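Local coordinates for cobalamin biosynthesis protein CobN (Mycobacterium tuberculosis, PDB 7C6O) that probably serves as the large, catalytic subunit of the cobaltochelatase that inserts cobalt into the corrin ring during cobalamin biosynthesis, at residues M954-D957 / A958-V962; G986-R989 / R990-R994; N1048-Y1051 / R1052-A1055. All blocks are in the same frame, centred on the assembly; numbering follows the deposited sequence. Where two conformers were deposited one is given.

Contact 1 (M954-D957 / A958-V962); sequences MLDD and AVRLV
Arg-960 reaches back along its own helix to the carboxylates of Asp-956 and Asp-957, a local salt-bridge network on one flank of helix 949-963. The spacings, i to i+4 and i to i+3, bring both acids within range of the arginine. With its CG anti to the backbone N (chi1 -174°), the carboxylate of Asp-956 swings on toward the next turn, where Asp-956 OD2 lies 3.0 Å from Arg-960 NE, a weak hydrogen bond within the salt bridge, and 3.1 Å from Arg-960 NH2. The two nitrogens thus share one oxygen. The acid meets the guanidinium at its edge, but NH2 approaches OD2 from above the carboxylate plane, and the two flat groups are turned 59° apart. A bend at chi3 (-77°) folds the arginine over the helix, so that Asp-957 CA and Asp-956 O lie beneath one guanidinium face. Asp-957 runs alongside the arginine in the same direction, its carboxylate square to the guanidinium; the separation modelled from Asp-957 OD1 to Arg-960 NH2 is too short to be trusted in detail. Beneath the side chains the helix is regular, with Arg-960 N giving a nearly straight 3.1 Å bond to Asp-956 O. Two more arginines share the acids: Arg-989 binds Asp-956 OD1, and Arg-1036 pairs with Asp-957 and gives its backbone N to Asp-956 OD2. The acids between them probably offset the closeness of the Arg-1036 and Arg-960 charges. Away from this charged flank, Leu-955, Ala-958 and Val-959 pack on helix 896-905, and Met-954, Ala-958 and Leu-961 rest on strand 918-923. Ile-995 of strand 995-997 touches both Leu-955 and Asp-956.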
loop_
_atom_site.group_PDB
_atom_site.type_symbol
_atom_site.label_atom_id
_atom_site.label_comp_id
_atom_site.label_asym_id
_atom_site.label_seq_id
_atom_site.Cartn_x
_atom_site.Cartn_y
_atom_site.Cartn_z
ATOM N N MET A 954 -4.834 12.435 12.651
ATOM C CA MET A 954 -3.722 12.893 13.479
ATOM C C MET A 954 -3.146 14.207 12.961
ATOM O O MET A 954 -2.900 15.138 13.736
ATOM C CB MET A 954 -2.637 11.816 13.531
ATOM C CG MET A 954 -1.390 12.229 14.302
ATOM S SD MET A 954 0.035 11.187 13.934
ATOM C CE MET A 954 -0.599 9.560 14.320
ATOM N N LEU A 955 -2.915 14.298 11.650
ATOM C CA LEU A 955 -2.354 15.526 11.095
ATOM C C LEU A 955 -3.347 16.678 11.192
ATOM O O LEU A 955 -2.958 17.819 11.470
ATOM C CB LEU A 955 -1.923 15.306 9.645
ATOM C CG LEU A 955 -0.754 14.339 9.434
ATOM C CD1 LEU A 955 -0.430 14.216 7.956
ATOM C CD2 LEU A 955 0.474 14.791 10.216
ATOM N N ASP A 956 -4.632 16.401 10.971
ATOM C CA ASP A 956 -5.640 17.443 11.129
ATOM C C ASP A 956 -5.710 17.923 12.575
ATOM O O ASP A 956 -5.824 19.127 12.831
ATOM C CB ASP A 956 -7.002 16.932 10.661
ATOM C CG ASP A 956 -8.066 18.015 10.674
ATOM O OD1 ASP A 956 -7.808 19.110 10.134
ATOM O OD2 ASP A 956 -9.165 17.766 11.212
ATOM N N ASP A 957 -5.632 16.993 13.533
ATOM C CA ASP A 957 -5.612 17.378 14.943
ATOM C C ASP A 957 -4.427 18.284 15.258
ATOM O O ASP A 957 -4.549 19.224 16.051
ATOM C CB ASP A 957 -5.569 16.136 15.834
ATOM C CG ASP A 957 -6.892 15.398 15.882
ATOM O OD1 ASP A 957 -7.912 15.949 15.415
ATOM O OD2 ASP A 957 -6.908 14.256 16.391
ATOM N N ALA A 958 -3.270 18.015 14.646
ATOM C CA ALA A 958 -2.077 18.800 14.950
ATOM C C ALA A 958 -2.203 20.226 14.431
ATOM O O ALA A 958 -1.808 21.177 15.116
ATOM C CB ALA A 958 -0.838 18.124 14.363
ATOM N N VAL A 959 -2.740 20.392 13.221
ATOM C CA VAL A 959 -2.939 21.728 12.663
ATOM C C VAL A 959 -3.881 22.539 13.544
ATOM O O VAL A 959 -3.593 23.686 13.905
ATOM C CB VAL A 959 -3.469 21.636 11.221
ATOM C CG1 VAL A 959 -3.864 23.019 10.718
ATOM C CG2 VAL A 959 -2.431 21.004 10.312
ATOM N N ARG A 960 -5.032 21.957 13.891
ATOM C CA ARG A 960 -5.985 22.661 14.740
ATOM C C ARG A 960 -5.416 22.909 16.130
ATOM O O ARG A 960 -5.709 23.942 16.744
ATOM C CB ARG A 960 -7.294 21.876 14.818
ATOM C CG ARG A 960 -8.120 21.953 13.543
ATOM C CD ARG A 960 -9.417 21.164 13.651
ATOM N NE ARG A 960 -9.192 19.730 13.504
ATOM C CZ ARG A 960 -9.205 18.862 14.509
ATOM N NH1 ARG A 960 -9.442 19.276 15.746
ATOM N NH2 ARG A 960 -8.987 17.577 14.272
ATOM N N LEU A 961 -4.600 21.981 16.634
ATOM C CA LEU A 961 -3.935 22.170 17.920
ATOM C C LEU A 961 -3.124 23.462 17.930
ATOM O O LEU A 961 -3.331 24.335 18.780
ATOM C CB LEU A 961 -3.037 20.967 18.215
ATOM C CG LEU A 961 -2.837 20.468 19.649
ATOM C CD1 LEU A 961 -1.777 19.375 19.673
ATOM C CD2 LEU A 961 -2.470 21.589 20.612
ATOM N N VAL A 962 -2.195 23.602 16.980
ATOM C CA VAL A 962 -1.307 24.760 16.981
ATOM C C VAL A 962 -1.984 26.018 16.457
ATOM O O VAL A 962 -1.554 27.127 16.801
ATOM C CB VAL A 962 -0.033 24.483 16.166
ATOM C CG1 VAL A 962 0.747 23.349 16.791
ATOM C CG2 VAL A 962 -0.371 24.169 14.714
#

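Contact 2 (G986-R989 / R990-R994); sequences GDQR and RATTR
At chi1 -169° the carboxylate of Asp-987 trails opposite the backbone N, which carries it forward over the start of the short helix 988-991, where it meets Arg-990. This is an N-cap: Asp-987 OD1 accepts from Arg-990 N at 3.0 Å with an N-H...O angle of 166°, the donor standing above the carboxylate plane. Arg-990 lays its aliphatic part against the cap, CG 3.5 Å from Asp-987 CG, and crosses it at about a right angle. A turn at chi3 then leads its guanidinium away to a salt bridge with Asp-1046. The helix stops at Ala-991, and two threonines follow it. Thr-993 OG1 donates to Arg-989 O at 2.8 Å, a firm bond to a carbonyl near the C-terminal end, whereas Thr-992 N makes weak bonds to both Gln-988 O and Arg-989 O. The Arg-989 chain bends at chi2 and chi3 and curls back over this end. There its NH2 makes two weak bonds, to Thr-992 OG1 and to Thr-992 O. Its stronger partners lie elsewhere: Arg-1036 O takes NH1, and Asp-956 of helix 949-963 forms a salt bridge with NH2, so several partners hold the guanidinium and tie the short helix to its neighbours. The Gln-988 side chain also reaches Thr-992, its NE2 3.6 Å from the methyl CG2. Beyond the helix, Arg-994 turns back on the chain that leads into strand 995-997, its NE in a salt bridge with Asp-935. Arg-994 NH1 gives one bond to Ala-991 O at 3.2 Å and another to Thr-993 O at 3.0 Å, the second carbonyl oxygen lying in the guanidinium plane but met from above its own carbonyl plane.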
loop_
_atom_site.group_PDB
_atom_site.type_symbol
_atom_site.label_atom_id
_atom_site.label_comp_id
_atom_site.label_asym_id
_atom_site.label_seq_id
_atom_site.Cartn_x
_atom_site.Cartn_y
_atom_site.Cartn_z
ATOM N N GLY A 986 -14.999 33.911 8.148
ATOM C CA GLY A 986 -15.589 33.609 9.440
ATOM C C GLY A 986 -15.823 32.147 9.743
ATOM O O GLY A 986 -16.455 31.838 10.757
ATOM N N ASP A 987 -15.329 31.233 8.907
ATOM C CA ASP A 987 -15.546 29.800 9.087
ATOM C C ASP A 987 -14.281 29.184 9.680
ATOM O O ASP A 987 -13.248 29.102 9.005
ATOM C CB ASP A 987 -15.917 29.146 7.757
ATOM C CG ASP A 987 -16.412 27.722 7.921
ATOM O OD1 ASP A 987 -15.749 26.926 8.617
ATOM O OD2 ASP A 987 -17.474 27.399 7.349
ATOM N N GLN A 988 -14.372 28.733 10.935
ATOM C CA GLN A 988 -13.194 28.230 11.638
ATOM C C GLN A 988 -12.691 26.925 11.033
ATOM O O GLN A 988 -11.477 26.726 10.894
ATOM C CB GLN A 988 -13.508 28.042 13.123
ATOM C CG GLN A 988 -12.346 27.496 13.945
ATOM C CD GLN A 988 -11.205 28.490 14.087
ATOM O OE1 GLN A 988 -11.413 29.701 14.035
ATOM N NE2 GLN A 988 -9.992 27.979 14.267
ATOM N N ARG A 989 -13.605 26.017 10.677
ATOM C CA ARG A 989 -13.192 24.753 10.072
ATOM C C ARG A 989 -12.490 24.982 8.740
ATOM O O ARG A 989 -11.487 24.325 8.435
ATOM C CB ARG A 989 -14.403 23.833 9.898
ATOM C CG ARG A 989 -14.155 22.589 9.040
ATOM C CD ARG A 989 -13.310 21.525 9.751
ATOM N NE ARG A 989 -11.880 21.822 9.706
ATOM C CZ ARG A 989 -10.924 20.956 10.028
ATOM N NH1 ARG A 989 -11.238 19.727 10.415
ATOM N NH2 ARG A 989 -9.649 21.318 9.958
ATOM N N ARG A 990 -12.996 25.917 7.931
ATOM C CA ARG A 990 -12.321 26.236 6.677
ATOM C C ARG A 990 -10.950 26.850 6.931
ATOM O O ARG A 990 -9.988 26.562 6.209
ATOM C CB ARG A 990 -13.179 27.183 5.837
ATOM C CG ARG A 990 -14.457 26.568 5.290
ATOM C CD ARG A 990 -15.108 27.514 4.292
ATOM N NE ARG A 990 -14.151 27.928 3.269
ATOM C CZ ARG A 990 -14.358 28.911 2.400
ATOM N NH1 ARG A 990 -15.495 29.593 2.424
ATOM N NH2 ARG A 990 -13.424 29.214 1.510
ATOM N N ALA A 991 -10.839 27.689 7.964
ATOM C CA ALA A 991 -9.590 28.389 8.239
ATOM C C ALA A 991 -8.475 27.456 8.694
ATOM O O ALA A 991 -7.301 27.826 8.590
ATOM C CB ALA A 991 -9.819 29.475 9.291
ATOM N N THR A 992 -8.803 26.267 9.193
ATOM C CA THR A 992 -7.798 25.301 9.618
ATOM C C THR A 992 -7.672 24.126 8.655
ATOM O O THR A 992 -7.040 23.120 8.998
ATOM C CB THR A 992 -8.110 24.784 11.022
ATOM O OG1 THR A 992 -9.399 24.157 11.029
ATOM C CG2 THR A 992 -8.091 25.932 12.027
ATOM N N THR A 993 -8.260 24.225 7.466
ATOM C CA THR A 993 -8.180 23.150 6.487
ATOM C C THR A 993 -6.804 23.164 5.835
ATOM O O THR A 993 -6.382 24.189 5.288
ATOM C CB THR A 993 -9.285 23.297 5.444
ATOM O OG1 THR A 993 -10.560 23.136 6.079
ATOM C CG2 THR A 993 -9.137 22.248 4.356
ATOM N N ARG A 994 -6.103 22.031 5.906
ATOM C CA ARG A 994 -4.761 21.905 5.336
ATOM C C ARG A 994 -4.533 20.630 4.537
ATOM O O ARG A 994 -3.566 20.582 3.766
ATOM C CB ARG A 994 -3.698 21.979 6.442
ATOM C CG ARG A 994 -3.581 23.328 7.129
ATOM C CD ARG A 994 -3.112 24.404 6.166
ATOM N NE ARG A 994 -2.847 25.668 6.851
ATOM C CZ ARG A 994 -3.777 26.577 7.131
ATOM N NH1 ARG A 994 -5.042 26.364 6.787
ATOM N NH2 ARG A 994 -3.445 27.699 7.756
#

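Contact 3 (N1048-Y1051 / R1052-A1055); sequences NRQY and RRIA
Helix 1044-1051 runs out through a type I turn from Tyr-1051 to Ile-1054: Arg-1052 N still bonds four residues back to Asn-1048 O, while Arg-1053 N and Ile-1054 N bond three back, to Gln-1050 O (3.0 Å) and Tyr-1051 O (3.1 Å). The turn lays Ile-1054 beside Tyr-1051, both side chains pointing the same way. With CG1 anti to its own carbonyl carbon (chi1 -66°) and the chain extended beyond, Ile-1054 sets CD1 over one face of the ring in a CH-pi contact, 3.9 Å from the Tyr-1051 ring centroid and only 16° off the normal. Gln-1050 and Arg-1053 also lie alongside, with Gln-1050 OE1 at the edge of the guanidinium, 3.1 Å from Arg-1053 NH1, and the amide turned 36° from it. Asp-981 gathers their outer ends: it pairs with Arg-1053 NH2 and, in the conformer given, with Arg-1049 NH2, and accepts from Gln-1050 NE2. Arg-1052 CG packs 3.2 Å from Asn-1048 O. The Tyr-1051 side chain sits against Met-1081, Val-1085 and Leu-1088 of helix 1072-1089, its hydroxyl hydrogen-bonded to that of Tyr-1026; Thr-937 and Arg-939 of strand 935-940 also touch it, helix 973-985 lies against Arg-1049 and Arg-1053, and Ala-1055 leads into strand 1056-1061.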
loop_
_atom_site.group_PDB
_atom_site.type_symbol
_atom_site.label_atom_id
_atom_site.label_comp_id
_atom_site.label_asym_id
_atom_site.label_seq_id
_atom_site.Cartn_x
_atom_site.Cartn_y
_atom_site.Cartn_z
ATOM N N ASN A 1048 -7.103 26.787 -2.965
ATOM C CA ASN A 1048 -6.437 27.912 -3.613
ATOM C C ASN A 1048 -5.857 28.878 -2.587
ATOM O O ASN A 1048 -4.743 29.385 -2.765
ATOM C CB ASN A 1048 -7.410 28.635 -4.547
ATOM C CG ASN A 1048 -7.823 27.781 -5.736
ATOM O OD1 ASN A 1048 -7.093 26.885 -6.155
ATOM N ND2 ASN A 1048 -8.997 28.061 -6.285
ATOM N N ARG A 1049 -6.597 29.146 -1.507
ATOM C CA ARG A 1049 -6.091 30.049 -0.479
ATOM C C ARG A 1049 -4.795 29.524 0.128
ATOM O O ARG A 1049 -3.844 30.290 0.326
ATOM C CB ARG A 1049 -7.146 30.264 0.607
ATOM C CG ARG A 1049 -8.403 30.964 0.114
ATOM C CD ARG A 1049 -9.375 31.251 1.247
ATOM N NE ARG A 1049 -8.927 32.366 2.073
ATOM C CZ ARG A 1049 -9.147 33.644 1.780
ATOM N NH1 ARG A 1049 -9.809 33.968 0.677
ATOM N NH2 ARG A 1049 -8.704 34.598 2.587
ATOM N N GLN A 1050 -4.734 28.223 0.420
ATOM C CA GLN A 1050 -3.539 27.663 1.043
ATOM C C GLN A 1050 -2.402 27.489 0.039
ATOM O O GLN A 1050 -1.239 27.731 0.378
ATOM C CB GLN A 1050 -3.863 26.328 1.720
ATOM C CG GLN A 1050 -5.098 26.345 2.619
ATOM C CD GLN A 1050 -5.142 27.537 3.564
ATOM O OE1 GLN A 1050 -4.113 27.989 4.070
ATOM N NE2 GLN A 1050 -6.345 28.050 3.807
ATOM N N TYR A 1051 -2.709 27.069 -1.191
ATOM C CA TYR A 1051 -1.647 26.897 -2.180
ATOM C C TYR A 1051 -0.992 28.223 -2.537
ATOM O O TYR A 1051 0.211 28.259 -2.817
ATOM C CB TYR A 1051 -2.185 26.211 -3.438
ATOM C CG TYR A 1051 -2.141 24.701 -3.370
ATOM C CD1 TYR A 1051 -2.738 24.022 -2.317
ATOM C CD2 TYR A 1051 -1.508 23.952 -4.359
ATOM C CE1 TYR A 1051 -2.706 22.643 -2.241
ATOM C CE2 TYR A 1051 -1.472 22.565 -4.294
ATOM C CZ TYR A 1051 -2.075 21.919 -3.229
ATOM O OH TYR A 1051 -2.056 20.543 -3.138
ATOM N N ARG A 1052 -1.752 29.323 -2.518
ATOM C CA ARG A 1052 -1.154 30.626 -2.783
ATOM C C ARG A 1052 -0.075 30.978 -1.768
ATOM O O ARG A 1052 0.810 31.784 -2.077
ATOM C CB ARG A 1052 -2.228 31.722 -2.803
ATOM C CG ARG A 1052 -3.021 31.787 -4.102
ATOM C CD ARG A 1052 -3.933 33.009 -4.145
ATOM N NE ARG A 1052 -5.317 32.644 -4.438
ATOM C CZ ARG A 1052 -5.867 32.681 -5.648
ATOM N NH1 ARG A 1052 -5.158 33.074 -6.697
ATOM N NH2 ARG A 1052 -7.136 32.326 -5.805
ATOM N N ARG A 1053 -0.118 30.384 -0.575
ATOM C CA ARG A 1053 0.862 30.660 0.465
ATOM C C ARG A 1053 2.070 29.736 0.423
ATOM O O ARG A 1053 3.041 29.988 1.146
ATOM C CB ARG A 1053 0.211 30.556 1.849
ATOM C CG ARG A 1053 -0.874 31.582 2.109
ATOM C CD ARG A 1053 -1.258 31.593 3.578
ATOM N NE ARG A 1053 -2.258 32.612 3.881
ATOM C CZ ARG A 1053 -3.545 32.356 4.092
ATOM N NH1 ARG A 1053 -3.992 31.108 4.038
ATOM N NH2 ARG A 1053 -4.382 33.347 4.364
ATOM N N ILE A 1054 2.036 28.678 -0.389
ATOM C CA ILE A 1054 3.123 27.705 -0.391
ATOM C C ILE A 1054 4.405 28.371 -0.865
ATOM O O ILE A 1054 4.484 28.874 -1.994
ATOM C CB ILE A 1054 2.768 26.496 -1.263
ATOM C CG1 ILE A 1054 1.599 25.725 -0.647
ATOM C CG2 ILE A 1054 3.991 25.596 -1.437
ATOM C CD1 ILE A 1054 1.108 24.573 -1.508
ATOM N N ALA A 1055 5.419 28.377 -0.000
ATOM C CA ALA A 1055 6.724 28.923 -0.346
ATOM C C ALA A 1055 7.679 27.860 -0.869
ATOM O O ALA A 1055 8.537 28.166 -1.707
ATOM C CB ALA A 1055 7.343 29.617 0.872
#

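Overall arrangement
The three local contacts follow one another along the chain around one mixed sheet: contact 2 leads into its strand 995-997 and contact 3 into strand 1056-1061. Contacts 1 and 2, with centres about 12 Å apart, are joined by the salt bridge from Asp-956 OD1 to Arg-989 NH2 (2.9 Å), and Val-959 CG1 packs 3.6 Å from Arg-994 CG. Arg-994 also links contact 2 to contact 3, whose centres are about 14 Å apart: its NH1 lies 3.3 Å from Gln-1050 OE1. Contacts 1 and 3 do not touch, their nearest atoms about 8 Å apart. The sodium ion, at Asp-125 and Ser-127, belongs to none of them.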